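PDB 3RYS: adenosine deaminase 1 from Arthrobacter aurescens, which probably catalyses the zinc-dependent hydrolytic deamination of adenine to hypoxanthine and ammonium, a step in purine salvage and nitrogen catabolism. Local coordinates for residues E99-P104 with R220-I225; R196-G201 with T210-V215; H263-M268 with L273-N278. All coordinates share one frame; numbering follows the deposited sequence.

Contact 1. Residues E99-P104 with R220-I225; sequences EIMMDP and RIDHGI. With ADE (adenine), chain D.
Glu99 and Arg220 meet through a salt bridge inside the barrel, reaching toward each other from strands 95-102 and 220-221, the CA atoms of Glu99 and Arg220 lying 12.3 Å apart. Along Glu99, CB already lies 3.8 Å from Arg220 NH2. CG sits anti to the carbonyl carbon (chi1 -70°), and the extended chain beyond it carries CD to within 3.5 Å of the same nitrogen. At the tip OE1 takes both end nitrogens of the guanidinium: NH2 at 2.5 Å with an N-H...O angle of 159°, and NH1 at 3.0 Å in a more bent bond. OE1 lies in the guanidinium plane, yet both donors approach from one face of the carboxylate, the two planes being turned 43° apart. The other oxygen, OE2, accepts from Phe319 N, and the Phe319 ring makes a cation-pi contact with Arg220, so both charged groups are also held from the same loop. A leucine in place of Arg220 would probably strand the buried Glu99 OE1 without its two donors and without a charge to balance it. Two residues further along each segment, Met101 CE approaches Asp222 OD2 loosely at 4.4 Å, while Asp222 OD1 is hydrogen-bonded to Thr245 OG1. Next in the chain, His223 turns its ring edge to the substrate, NE2 lying 3.0 Å from N6 of adenine. The arrangement is that of a TIM-barrel interior, with a charged pair spanning the core between the second and sixth strands and the active site at their C-terminal ends.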
ATOM      1  N   GLU A  99      -1.017   7.489  -1.911  1.00 11.79           N
ATOM      2  CA  GLU A  99      -1.504   6.818  -3.110  1.00 12.96           C
ATOM      3  C   GLU A  99      -2.106   5.474  -2.719  1.00 13.73           C
ATOM      4  O   GLU A  99      -1.396   4.533  -2.362  1.00 13.73           O
ATOM      5  CB  GLU A  99      -0.405   6.703  -4.168  1.00 14.77           C
ATOM      6  CG  GLU A  99      -0.060   8.060  -4.777  1.00 16.41           C
ATOM      7  CD  GLU A  99       1.065   8.014  -5.792  1.00 15.32           C
ATOM      8  OE1 GLU A  99       1.271   6.954  -6.418  1.00 14.46           O
ATOM      9  OE2 GLU A  99       1.733   9.055  -5.969  1.00 13.52           O
ATOM     10  N   ILE A 100      -3.430   5.409  -2.781  1.00 14.24           N
ATOM     11  CA  ILE A 100      -4.192   4.388  -2.076  1.00 11.62           C
ATOM     12  C   ILE A 100      -4.728   3.286  -2.978  1.00 13.03           C
ATOM     13  O   ILE A 100      -5.373   3.548  -3.994  1.00 14.79           O
ATOM     14  CB  ILE A 100      -5.363   5.044  -1.328  1.00 12.91           C
ATOM     15  CG1 ILE A 100      -4.825   6.085  -0.343  1.00 14.06           C
ATOM     16  CG2 ILE A 100      -6.202   4.000  -0.613  1.00 12.20           C
ATOM     17  CD1 ILE A 100      -5.833   7.145   0.046  1.00 15.00           C
ATOM     18  N   MET A 101      -4.462   2.045  -2.593  1.00 13.64           N
ATOM     19  CA  MET A 101      -4.984   0.898  -3.323  1.00 12.09           C
ATOM     20  C   MET A 101      -6.351   0.452  -2.818  1.00 12.49           C
ATOM     21  O   MET A 101      -6.736   0.691  -1.670  1.00  9.66           O
ATOM     22  CB  MET A 101      -4.002  -0.275  -3.287  1.00 12.42           C
ATOM     23  CG  MET A 101      -3.107  -0.362  -4.508  1.00 13.35           C
ATOM     24  SD  MET A 101      -1.911  -1.705  -4.387  1.00 18.32           S
ATOM     25  CE  MET A 101      -0.682  -0.966  -3.320  1.00 15.47           C
ATOM     26  N   MET A 102      -7.074  -0.216  -3.701  1.00 13.86           N
ATOM     27  CA  MET A 102      -8.408  -0.681  -3.413  1.00 11.70           C
ATOM     28  C   MET A 102      -8.623  -1.917  -4.272  1.00 13.24           C
ATOM     29  O   MET A 102      -8.170  -1.961  -5.416  1.00 13.78           O
ATOM     30  CB  MET A 102      -9.399   0.418  -3.770  1.00 12.48           C
ATOM     31  CG  MET A 102     -10.820  -0.034  -3.999  1.00 14.58           C
ATOM     32  SD  MET A 102     -11.762   1.341  -4.685  1.00 32.15           S
ATOM     33  CE  MET A 102     -13.372   0.577  -4.831  1.00 24.47           C
ATOM     34  N   ASP A 103      -9.280  -2.929  -3.714  1.00 11.54           N
ATOM     35  CA  ASP A 103      -9.552  -4.159  -4.450  1.00 10.93           C
ATOM     36  C   ASP A 103     -11.003  -4.188  -4.913  1.00 12.79           C
ATOM     37  O   ASP A 103     -11.863  -4.763  -4.241  1.00 13.66           O
ATOM     38  CB  ASP A 103      -9.264  -5.394  -3.587  1.00 13.26           C
ATOM     39  CG  ASP A 103      -7.818  -5.465  -3.113  1.00 14.99           C
ATOM     40  OD1 ASP A 103      -6.940  -4.850  -3.759  1.00 13.95           O
ATOM     41  OD2 ASP A 103      -7.563  -6.149  -2.094  1.00 14.82           O
ATOM     42  N   PRO A 104     -11.279  -3.578  -6.073  1.00 12.90           N
ATOM     43  CA  PRO A 104     -12.641  -3.529  -6.611  1.00 14.00           C
ATOM     44  C   PRO A 104     -13.313  -4.902  -6.557  1.00 14.93           C
ATOM     45  O   PRO A 104     -14.463  -5.007  -6.131  1.00 13.50           O
ATOM     46  CB  PRO A 104     -12.422  -3.113  -8.068  1.00 12.08           C
ATOM     47  CG  PRO A 104     -11.130  -2.416  -8.075  1.00 10.74           C
ATOM     48  CD  PRO A 104     -10.289  -3.051  -7.027  1.00  9.93           C
ATOM     49  N   ARG A 220       6.555   1.124 -10.507  1.00 14.91           N
ATOM     50  CA  ARG A 220       7.244   0.823  -9.256  1.00 20.49           C
ATOM     51  C   ARG A 220       6.855  -0.542  -8.698  1.00 16.73           C
ATOM     52  O   ARG A 220       5.747  -1.021  -8.921  1.00 16.57           O
ATOM     53  CB  ARG A 220       7.084   1.943  -8.212  1.00 19.56           C
ATOM     54  CG  ARG A 220       5.688   2.511  -8.044  1.00 17.49           C
ATOM     55  CD  ARG A 220       5.655   3.560  -6.925  1.00 14.30           C
ATOM     56  NE  ARG A 220       4.323   3.671  -6.342  1.00 14.53           N
ATOM     57  CZ  ARG A 220       3.533   4.732  -6.461  1.00 15.25           C
ATOM     58  NH1 ARG A 220       3.942   5.804  -7.119  1.00 15.85           N
ATOM     59  NH2 ARG A 220       2.335   4.727  -5.900  1.00 19.96           N
ATOM     60  N   ILE A 221       7.795  -1.173  -8.002  1.00 15.23           N
ATOM     61  CA  ILE A 221       7.590  -2.508  -7.464  1.00 14.48           C
ATOM     62  C   ILE A 221       7.112  -2.432  -6.021  1.00 16.23           C
ATOM     63  O   ILE A 221       7.656  -1.676  -5.209  1.00 14.61           O
ATOM     64  CB  ILE A 221       8.884  -3.346  -7.526  1.00 15.14           C
ATOM     65  CG1 ILE A 221       9.265  -3.647  -8.979  1.00 13.22           C
ATOM     66  CG2 ILE A 221       8.721  -4.638  -6.743  1.00 15.06           C
ATOM     67  CD1 ILE A 221       8.360  -4.647  -9.653  1.00 12.90           C
ATOM     68  N   ASP A 222       6.092  -3.217  -5.703  1.00 13.45           N
ATOM     69  CA  ASP A 222       5.548  -3.228  -4.357  1.00 12.91           C
ATOM     70  C   ASP A 222       6.120  -4.392  -3.549  1.00 13.07           C
ATOM     71  O   ASP A 222       6.035  -5.551  -3.958  1.00 10.34           O
ATOM     72  CB  ASP A 222       4.020  -3.241  -4.412  1.00 13.00           C
ATOM     73  CG  ASP A 222       3.459  -1.988  -5.074  1.00 14.74           C
ATOM     74  OD1 ASP A 222       3.869  -0.870  -4.687  1.00 13.19           O
ATOM     75  OD2 ASP A 222       2.614  -2.116  -5.984  1.00 15.69           O
ATOM     76  N   HIS A 223       6.716  -4.054  -2.407  1.00 13.70           N
ATOM     77  CA  HIS A 223       7.529  -4.978  -1.615  1.00 14.13           C
ATOM     78  C   HIS A 223       8.929  -5.135  -2.230  1.00 15.32           C
ATOM     79  O   HIS A 223       9.834  -4.357  -1.930  1.00 15.25           O
ATOM     80  CB  HIS A 223       6.839  -6.336  -1.430  1.00 12.24           C
ATOM     81  CG  HIS A 223       5.647  -6.288  -0.524  1.00 14.10           C
ATOM     82  ND1 HIS A 223       5.736  -5.942   0.807  1.00 13.91           N
ATOM     83  CD2 HIS A 223       4.337  -6.551  -0.755  1.00 16.32           C
ATOM     84  CE1 HIS A 223       4.533  -5.981   1.354  1.00 14.05           C
ATOM     85  NE2 HIS A 223       3.668  -6.354   0.430  1.00 13.52           N
ATOM     86  N   GLY A 224       9.101  -6.138  -3.083  1.00 15.20           N
ATOM     87  CA  GLY A 224      10.343  -6.317  -3.815  1.00 15.22           C
ATOM     88  C   GLY A 224      11.529  -6.820  -3.008  1.00 15.70           C
ATOM     89  O   GLY A 224      12.647  -6.862  -3.514  1.00 15.46           O
ATOM     90  N   ILE A 225      11.300  -7.218  -1.761  1.00 14.74           N
ATOM     91  CA  ILE A 225      12.407  -7.608  -0.893  1.00 16.34           C
ATOM     92  C   ILE A 225      13.145  -8.870  -1.350  1.00 16.90           C
ATOM     93  O   ILE A 225      14.319  -9.064  -1.018  1.00 16.05           O
ATOM     94  CB  ILE A 225      11.962  -7.786   0.568  1.00 16.11           C
ATOM     95  CG1 ILE A 225      10.889  -8.871   0.669  1.00 16.70           C
ATOM     96  CG2 ILE A 225      11.467  -6.462   1.144  1.00 15.83           C
ATOM     97  CD1 ILE A 225      10.714  -9.418   2.075  1.00 16.83           C
TER
HETATM   98  N9  ADE D 345      -3.451  -7.642  -0.368  1.00 18.84           N
HETATM   99  C8  ADE D 345      -3.423  -6.676   0.603  1.00 21.89           C
HETATM  100  N7  ADE D 345      -2.227  -6.442   1.099  1.00 20.30           N
HETATM  101  C5  ADE D 345      -1.412  -7.324   0.403  1.00 22.54           C
HETATM  102  C6  ADE D 345      -0.025  -7.578   0.458  1.00 23.31           C
HETATM  103  N6  ADE D 345       0.803  -6.934   1.289  1.00 21.81           N
HETATM  104  N1  ADE D 345       0.474  -8.522  -0.372  1.00 22.49           N
HETATM  105  C2  ADE D 345      -0.364  -9.165  -1.199  1.00 22.84           C
HETATM  106  N3  ADE D 345      -1.683  -9.014  -1.344  1.00 21.82           N
HETATM  107  C4  ADE D 345      -2.149  -8.071  -0.505  1.00 20.84           C

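Contact 2. Residues R196-G201 with T210-V215. With ZN (zinc ion), chain C; ADE (adenine), chain D.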
ATOM      1  N   ARG A 196       1.034   2.340 -13.654  1.00 19.43           N
ATOM      2  CA  ARG A 196       1.121   0.919 -13.336  1.00 17.60           C
ATOM      3  C   ARG A 196       2.019   0.600 -12.151  1.00 14.95           C
ATOM      4  O   ARG A 196       3.161   1.049 -12.088  1.00 16.53           O
ATOM      5  CB  ARG A 196       1.610   0.147 -14.557  1.00 17.76           C
ATOM      6  CG  ARG A 196       0.605   0.064 -15.678  1.00 21.29           C
ATOM      7  CD  ARG A 196       1.283   0.354 -16.997  1.00 24.12           C
ATOM      8  NE  ARG A 196       1.489   1.790 -17.154  1.00 27.38           N
ATOM      9  CZ  ARG A 196       2.582   2.335 -17.677  1.00 27.25           C
ATOM     10  NH1 ARG A 196       3.580   1.564 -18.087  1.00 24.78           N
ATOM     11  NH2 ARG A 196       2.677   3.653 -17.776  1.00 27.36           N
ATOM     12  N   ILE A 197       1.490  -0.180 -11.215  1.00 13.30           N
ATOM     13  CA  ILE A 197       2.296  -0.766 -10.151  1.00 14.54           C
ATOM     14  C   ILE A 197       1.883  -2.222  -9.946  1.00 15.30           C
ATOM     15  O   ILE A 197       0.821  -2.642 -10.400  1.00 13.22           O
ATOM     16  CB  ILE A 197       2.149  -0.005  -8.827  1.00 11.69           C
ATOM     17  CG1 ILE A 197       0.714  -0.117  -8.311  1.00 15.56           C
ATOM     18  CG2 ILE A 197       2.546   1.446  -9.000  1.00 13.16           C
ATOM     19  CD1 ILE A 197       0.502   0.517  -6.955  1.00 16.34           C
ATOM     20  N   ALA A 198       2.726  -2.992  -9.267  1.00 14.11           N
ATOM     21  CA  ALA A 198       2.416  -4.392  -9.018  1.00 13.76           C
ATOM     22  C   ALA A 198       3.196  -4.947  -7.836  1.00 12.80           C
ATOM     23  O   ALA A 198       4.365  -4.615  -7.637  1.00 13.37           O
ATOM     24  CB  ALA A 198       2.687  -5.226 -10.266  1.00 16.03           C
ATOM     25  N   HIS A 199       2.535  -5.792  -7.050  1.00 12.74           N
ATOM     26  CA  HIS A 199       3.202  -6.530  -5.986  1.00 11.87           C
ATOM     27  C   HIS A 199       4.149  -7.554  -6.589  1.00 11.58           C
ATOM     28  O   HIS A 199       3.759  -8.332  -7.460  1.00 12.26           O
ATOM     29  CB  HIS A 199       2.180  -7.231  -5.096  1.00 11.75           C
ATOM     30  CG  HIS A 199       1.514  -6.320  -4.116  1.00 12.98           C
ATOM     31  ND1 HIS A 199       0.882  -5.155  -4.493  1.00 13.74           N
ATOM     32  CD2 HIS A 199       1.380  -6.405  -2.771  1.00 13.42           C
ATOM     33  CE1 HIS A 199       0.387  -4.560  -3.423  1.00 14.14           C
ATOM     34  NE2 HIS A 199       0.673  -5.299  -2.365  1.00 14.50           N
ATOM     35  N   ALA A 200       5.394  -7.545  -6.129  1.00 11.75           N
ATOM     36  CA  ALA A 200       6.389  -8.496  -6.612  1.00 12.71           C
ATOM     37  C   ALA A 200       7.517  -8.695  -5.603  1.00 13.47           C
ATOM     38  O   ALA A 200       8.032  -7.735  -5.032  1.00 13.36           O
ATOM     39  CB  ALA A 200       6.950  -8.048  -7.961  1.00 11.48           C
ATOM     40  N   GLY A 201       7.896  -9.947  -5.386  1.00 14.23           N
ATOM     41  CA  GLY A 201       9.027 -10.251  -4.535  1.00 16.63           C
ATOM     42  C   GLY A 201       8.703 -10.237  -3.053  1.00 16.15           C
ATOM     43  O   GLY A 201       9.596 -10.117  -2.216  1.00 17.07           O
ATOM     44  N   THR A 210      11.185  -9.125 -12.362  1.00 20.00           N
ATOM     45  CA  THR A 210      11.556  -8.927 -13.734  1.00 20.00           C
ATOM     46  C   THR A 210      10.343  -9.063 -14.634  1.00 20.00           C
ATOM     47  O   THR A 210      10.212  -8.397 -15.586  1.00 18.41           O
ATOM     48  CB  THR A 210      12.657  -9.937 -14.100  1.00 20.00           C
ATOM     49  OG1 THR A 210      13.759  -9.732 -13.253  1.00 20.00           O
ATOM     50  CG2 THR A 210      13.109  -9.781 -15.455  1.00 20.00           C
ATOM     51  N   GLU A 211       9.457  -9.955 -14.298  1.00 13.27           N
ATOM     52  CA  GLU A 211       8.245 -10.104 -15.021  1.00 16.64           C
ATOM     53  C   GLU A 211       7.359  -8.879 -14.943  1.00 15.90           C
ATOM     54  O   GLU A 211       6.831  -8.467 -15.874  1.00 18.40           O
ATOM     55  CB  GLU A 211       7.510 -11.334 -14.511  1.00 17.53           C
ATOM     56  CG  GLU A 211       7.761 -12.542 -15.271  1.00 13.62           C
ATOM     57  CD  GLU A 211       6.791 -13.585 -15.020  1.00 17.78           C
ATOM     58  OE1 GLU A 211       5.626 -13.367 -15.050  1.00 18.31           O
ATOM     59  OE2 GLU A 211       7.177 -14.696 -14.839  1.00 26.50           O
ATOM     60  N   ALA A 212       7.203  -8.323 -13.788  1.00 15.28           N
ATOM     61  CA  ALA A 212       6.413  -7.124 -13.549  1.00 17.63           C
ATOM     62  C   ALA A 212       7.014  -5.916 -14.262  1.00 16.34           C
ATOM     63  O   ALA A 212       6.290  -5.044 -14.738  1.00 15.55           O
ATOM     64  CB  ALA A 212       6.282  -6.857 -12.053  1.00 15.91           C
ATOM     65  N   LEU A 213       8.339  -5.873 -14.339  1.00 14.99           N
ATOM     66  CA  LEU A 213       9.024  -4.773 -15.013  1.00 18.69           C
ATOM     67  C   LEU A 213       8.966  -4.873 -16.538  1.00 17.97           C
ATOM     68  O   LEU A 213       8.728  -3.877 -17.222  1.00 18.77           O
ATOM     69  CB  LEU A 213      10.482  -4.690 -14.558  1.00 17.59           C
ATOM     70  CG  LEU A 213      10.727  -4.172 -13.139  1.00 18.06           C
ATOM     71  CD1 LEU A 213      12.179  -4.385 -12.740  1.00 15.48           C
ATOM     72  CD2 LEU A 213      10.348  -2.703 -13.036  1.00 14.91           C
ATOM     73  N   ASP A 214       9.177  -6.075 -17.061  1.00 15.80           N
ATOM     74  CA  ASP A 214       9.341  -6.271 -18.498  1.00 17.55           C
ATOM     75  C   ASP A 214       8.046  -6.621 -19.223  1.00 20.08           C
ATOM     76  O   ASP A 214       7.754  -6.078 -20.291  1.00 21.66           O
ATOM     77  CB  ASP A 214      10.409  -7.334 -18.761  1.00 19.17           C
ATOM     78  CG  ASP A 214      11.804  -6.857 -18.396  1.00 19.15           C
ATOM     79  OD1 ASP A 214      12.002  -5.624 -18.327  1.00 17.26           O
ATOM     80  OD2 ASP A 214      12.699  -7.704 -18.187  1.00 18.60           O
ATOM     81  N   VAL A 215       7.272  -7.529 -18.639  1.00 18.33           N
ATOM     82  CA  VAL A 215       6.013  -7.951 -19.236  1.00 17.97           C
ATOM     83  C   VAL A 215       4.890  -6.958 -18.931  1.00 18.90           C
ATOM     84  O   VAL A 215       4.082  -6.636 -19.805  1.00 18.64           O
ATOM     85  CB  VAL A 215       5.608  -9.358 -18.748  1.00 17.63           C
ATOM     86  CG1 VAL A 215       4.359  -9.833 -19.472  1.00 18.60           C
ATOM     87  CG2 VAL A 215       6.753 -10.340 -18.954  1.00 14.62           C
TER
HETATM   88 ZN    ZN C 344       0.534  -4.878  -0.134  1.00 17.39          ZN
HETATM   89  N9  ADE D 345      -3.451  -7.642  -0.368  1.00 18.84           N
HETATM   90  C8  ADE D 345      -3.423  -6.676   0.603  1.00 21.89           C
HETATM   91  N7  ADE D 345      -2.227  -6.442   1.099  1.00 20.30           N
HETATM   92  C5  ADE D 345      -1.412  -7.324   0.403  1.00 22.54           C
HETATM   93  C6  ADE D 345      -0.025  -7.578   0.458  1.00 23.31           C
HETATM   94  N6  ADE D 345       0.803  -6.934   1.289  1.00 21.81           N
HETATM   95  N1  ADE D 345       0.474  -8.522  -0.372  1.00 22.49           N
HETATM   96  C2  ADE D 345      -0.364  -9.165  -1.199  1.00 22.84           C
HETATM   97  N3  ADE D 345      -1.683  -9.014  -1.344  1.00 21.82           N
HETATM   98  C4  ADE D 345      -2.149  -8.071  -0.505  1.00 20.84           C
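Strand 195-200 and helix 206-214 come within 6.6 Å at the CA atoms of Ala198 and Ala212, a close approach made possible by methyl side chains on both elements. They are the first two members of a beta-alpha-beta unit that returns to the sheet at strand 220-221, the repeating element of the TIM barrel, with the helix packed against the outer face of the strand. Ala212 points its CB at the strand and meets two residues of the same strand face: Ala198 CB and Ala200 CB each lie 4.3 Å from Ala212 CB. These are plain van der Waals contacts between three buried methyl groups, and Ile221 of the next strand touches Ala200 and Ala212 as well. Between the two strand alanines, His199 points the other way, into the barrel. Its CG stands anti to the carbonyl carbon (chi1 -78°), which sends the imidazole inward to the metal site. One strand thus serves the helix with its outer face and the active site with its inner one. His19, His21 and Asp280 also bind the zinc ion, to which His199 NE2 is coordinated at 2.3 Å and N6 of adenine at 2.5 Å.

Contact 3. Residues H263-M268 with L273-N278; sequences HPLPEM and LNVCVN
A short helix-turn-strand element, in which helix 265-270 folds back onto strand 275-277, brings Leu265 and Met268 against Leu273, Val275 and Val277. Where the chain turns, Leu273 N donates to Met268 O over 3.0 Å in a weak, bent bond. Beside it, Leu273 CD1 rests 3.7 Å from Met268 CB, the two side chains crossing at a slant. Met268 is bent at its thioether (chi3 82°), and this swings CE back over the strand to lie 3.8 Å from Val275 CG1. The other Val275 branch, CG2, faces Leu265 CD1 at 3.8 Å, so this valine is held between two helix residues one turn apart. In TIM-barrel terms the helix lies on the crossover that joins parallel neighbours 244-246 and 275-277, and its buried side packs on the latter, with Met268 also touching Leu244; Leu310 of helix 304-317 touches Val275 and Val277, and Leu296 of helix 289-300 touches Leu265 and Val277. Leu265 has CG anti to its amide nitrogen (chi1 -175°), which spreads its two methyls along the strand: CD2 meets Val277 CG2 at 4.0 Å, roughly at right angles. Before the strand, an inverse gamma turn centred on Asn274 joins Val275 N to Leu273 O. At the start of the helix, Leu265 N makes a capping bond to His263 ND1, 3.0 Å away and at the ring edge, while His263 NE2 is hydrogen-bonded to Asn251 ND2.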
ATOM      1  N   HIS A 263      15.530  -7.423   8.875  1.00 15.61           N
ATOM      2  CA  HIS A 263      15.006  -6.850   7.636  1.00 15.45           C
ATOM      3  C   HIS A 263      16.091  -6.252   6.738  1.00 17.71           C
ATOM      4  O   HIS A 263      16.987  -5.560   7.219  1.00 19.70           O
ATOM      5  CB  HIS A 263      13.927  -5.813   7.921  1.00 12.56           C
ATOM      6  CG  HIS A 263      12.990  -5.604   6.777  1.00 14.57           C
ATOM      7  ND1 HIS A 263      13.328  -4.864   5.663  1.00 13.74           N
ATOM      8  CD2 HIS A 263      11.729  -6.051   6.563  1.00 15.15           C
ATOM      9  CE1 HIS A 263      12.314  -4.862   4.816  1.00 14.20           C
ATOM     10  NE2 HIS A 263      11.332  -5.575   5.339  1.00 11.54           N
ATOM     11  N   PRO A 264      16.000  -6.516   5.423  1.00 18.86           N
ATOM     12  CA  PRO A 264      16.981  -6.086   4.417  1.00 18.64           C
ATOM     13  C   PRO A 264      16.972  -4.590   4.148  1.00 17.90           C
ATOM     14  O   PRO A 264      17.882  -4.105   3.487  1.00 22.52           O
ATOM     15  CB  PRO A 264      16.524  -6.810   3.144  1.00 18.54           C
ATOM     16  CG  PRO A 264      15.568  -7.867   3.598  1.00 20.14           C
ATOM     17  CD  PRO A 264      14.929  -7.331   4.828  1.00 19.11           C
ATOM     18  N   LEU A 265      15.965  -3.873   4.637  1.00 18.85           N
ATOM     19  CA  LEU A 265      15.831  -2.449   4.324  1.00 17.87           C
ATOM     20  C   LEU A 265      17.131  -1.640   4.441  1.00 17.30           C
ATOM     21  O   LEU A 265      17.484  -0.904   3.521  1.00 18.61           O
ATOM     22  CB  LEU A 265      14.726  -1.795   5.154  1.00 15.18           C
ATOM     23  CG  LEU A 265      14.520  -0.343   4.732  1.00 14.33           C
ATOM     24  CD1 LEU A 265      14.008  -0.297   3.306  1.00 13.99           C
ATOM     25  CD2 LEU A 265      13.578   0.388   5.673  1.00 14.27           C
ATOM     26  N   PRO A 266      17.844  -1.766   5.574  1.00 20.95           N
ATOM     27  CA  PRO A 266      19.093  -1.007   5.723  1.00 18.67           C
ATOM     28  C   PRO A 266      20.068  -1.300   4.587  1.00 17.37           C
ATOM     29  O   PRO A 266      20.617  -0.375   3.996  1.00 18.40           O
ATOM     30  CB  PRO A 266      19.666  -1.527   7.047  1.00 13.49           C
ATOM     31  CG  PRO A 266      18.500  -2.067   7.789  1.00 15.80           C
ATOM     32  CD  PRO A 266      17.550  -2.595   6.759  1.00 18.42           C
ATOM     33  N   GLU A 267      20.273  -2.579   4.293  1.00 17.09           N
ATOM     34  CA  GLU A 267      21.184  -2.999   3.235  1.00 19.48           C
ATOM     35  C   GLU A 267      20.711  -2.515   1.862  1.00 19.49           C
ATOM     36  O   GLU A 267      21.523  -2.117   1.019  1.00 15.68           O
ATOM     37  CB  GLU A 267      21.337  -4.525   3.241  1.00 18.52           C
ATOM     38  CG  GLU A 267      22.283  -5.067   2.170  1.00 25.00           C
ATOM     39  CD  GLU A 267      22.412  -6.590   2.197  1.00 28.66           C
ATOM     40  OE1 GLU A 267      21.649  -7.253   2.932  1.00 26.48           O
ATOM     41  OE2 GLU A 267      23.282  -7.126   1.475  1.00 30.70           O
ATOM     42  N   MET A 268      19.395  -2.550   1.649  1.00 16.28           N
ATOM     43  CA  MET A 268      18.794  -2.122   0.387  1.00 17.74           C
ATOM     44  C   MET A 268      19.051  -0.639   0.151  1.00 17.46           C
ATOM     45  O   MET A 268      19.357  -0.210  -0.967  1.00 13.56           O
ATOM     46  CB  MET A 268      17.284  -2.392   0.382  1.00 16.80           C
ATOM     47  CG  MET A 268      16.905  -3.866   0.431  1.00 17.21           C
ATOM     48  SD  MET A 268      15.133  -4.135   0.656  1.00 19.23           S
ATOM     49  CE  MET A 268      14.522  -3.960  -1.025  1.00 13.83           C
ATOM     50  N   LEU A 273      19.275   0.956  -3.733  1.00 16.26           N
ATOM     51  CA  LEU A 273      17.915   0.658  -4.166  1.00 15.90           C
ATOM     52  C   LEU A 273      17.011   1.820  -3.775  1.00 16.44           C
ATOM     53  O   LEU A 273      17.084   2.317  -2.651  1.00 19.14           O
ATOM     54  CB  LEU A 273      17.404  -0.639  -3.535  1.00 16.34           C
ATOM     55  CG  LEU A 273      18.045  -1.945  -4.004  1.00 15.13           C
ATOM     56  CD1 LEU A 273      17.495  -3.115  -3.209  1.00 15.58           C
ATOM     57  CD2 LEU A 273      17.805  -2.146  -5.489  1.00 16.31           C
ATOM     58  N   ASN A 274      16.171   2.258  -4.706  1.00 15.43           N
ATOM     59  CA  ASN A 274      15.280   3.389  -4.466  1.00 15.84           C
ATOM     60  C   ASN A 274      14.078   3.013  -3.594  1.00 15.11           C
ATOM     61  O   ASN A 274      12.936   3.009  -4.056  1.00 14.03           O
ATOM     62  CB  ASN A 274      14.807   3.965  -5.796  1.00 14.83           C
ATOM     63  CG  ASN A 274      13.936   5.183  -5.623  1.00 15.19           C
ATOM     64  OD1 ASN A 274      14.035   5.892  -4.621  1.00 13.55           O
ATOM     65  ND2 ASN A 274      13.070   5.435  -6.600  1.00 12.90           N
ATOM     66  N   VAL A 275      14.344   2.698  -2.331  1.00 14.04           N
ATOM     67  CA  VAL A 275      13.315   2.174  -1.440  1.00 13.48           C
ATOM     68  C   VAL A 275      12.635   3.248  -0.602  1.00 14.56           C
ATOM     69  O   VAL A 275      13.212   4.302  -0.323  1.00 15.30           O
ATOM     70  CB  VAL A 275      13.895   1.122  -0.478  1.00 16.19           C
ATOM     71  CG1 VAL A 275      14.196  -0.178  -1.219  1.00 15.72           C
ATOM     72  CG2 VAL A 275      15.137   1.669   0.213  1.00 15.36           C
ATOM     73  N   CYS A 276      11.400   2.965  -0.202  1.00 13.95           N
ATOM     74  CA  CYS A 276      10.677   3.816   0.731  1.00 14.41           C
ATOM     75  C   CYS A 276       9.877   2.961   1.710  1.00 14.99           C
ATOM     76  O   CYS A 276       9.693   1.762   1.493  1.00 14.10           O
ATOM     77  CB  CYS A 276       9.764   4.797  -0.009  1.00 16.22           C
ATOM     78  SG  CYS A 276       8.424   4.037  -0.959  1.00 19.61           S
ATOM     79  N   VAL A 277       9.410   3.589   2.784  1.00 15.99           N
ATOM     80  CA  VAL A 277       8.744   2.894   3.880  1.00 14.06           C
ATOM     81  C   VAL A 277       7.228   3.062   3.811  1.00 14.24           C
ATOM     82  O   VAL A 277       6.725   4.175   3.656  1.00 16.84           O
ATOM     83  CB  VAL A 277       9.257   3.412   5.239  1.00 14.64           C
ATOM     84  CG1 VAL A 277       8.527   2.743   6.386  1.00 15.18           C
ATOM     85  CG2 VAL A 277      10.756   3.182   5.353  1.00 16.93           C
ATOM     86  N   ASN A 278       6.510   1.949   3.929  1.00 12.94           N
ATOM     87  CA  ASN A 278       5.054   1.938   3.827  1.00 13.22           C
ATOM     88  C   ASN A 278       4.433   1.016   4.878  1.00 15.07           C
ATOM     89  O   ASN A 278       5.086   0.088   5.358  1.00 16.14           O
ATOM     90  CB  ASN A 278       4.624   1.495   2.427  1.00 12.65           C
ATOM     91  CG  ASN A 278       5.278   2.315   1.326  1.00 13.57           C
ATOM     92  OD1 ASN A 278       6.443   2.104   0.977  1.00 10.54           O
ATOM     93  ND2 ASN A 278       4.522   3.250   0.765  1.00 12.89           N
TER

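All three contacts belong to one TIM-barrel domain. Contacts 1 and 2 have centres 11 Å apart and share the six-stranded parallel sheet: strands 195-200 and 220-221 are neighbours, and just past the second, Asp222 N to Ala198 O (2.9 Å) and Ala200 N to Asp222 O (3.0 Å) are both probable hydrogen bonds. Contact 2 falls within the chain between the segments of contact 1, and contact 3 follows both. Contact 3, about 15 Å from contact 1 and 17 Å from contact 2 between centres, lies on the two-stranded part with strand 244-246, and Met268 packs on Gly224 and Ile225. Adenine is touched by contacts 1 and 2, whereas contact 3 stays clear of it, the Val277 side chain lying about 13 Å from the ligand.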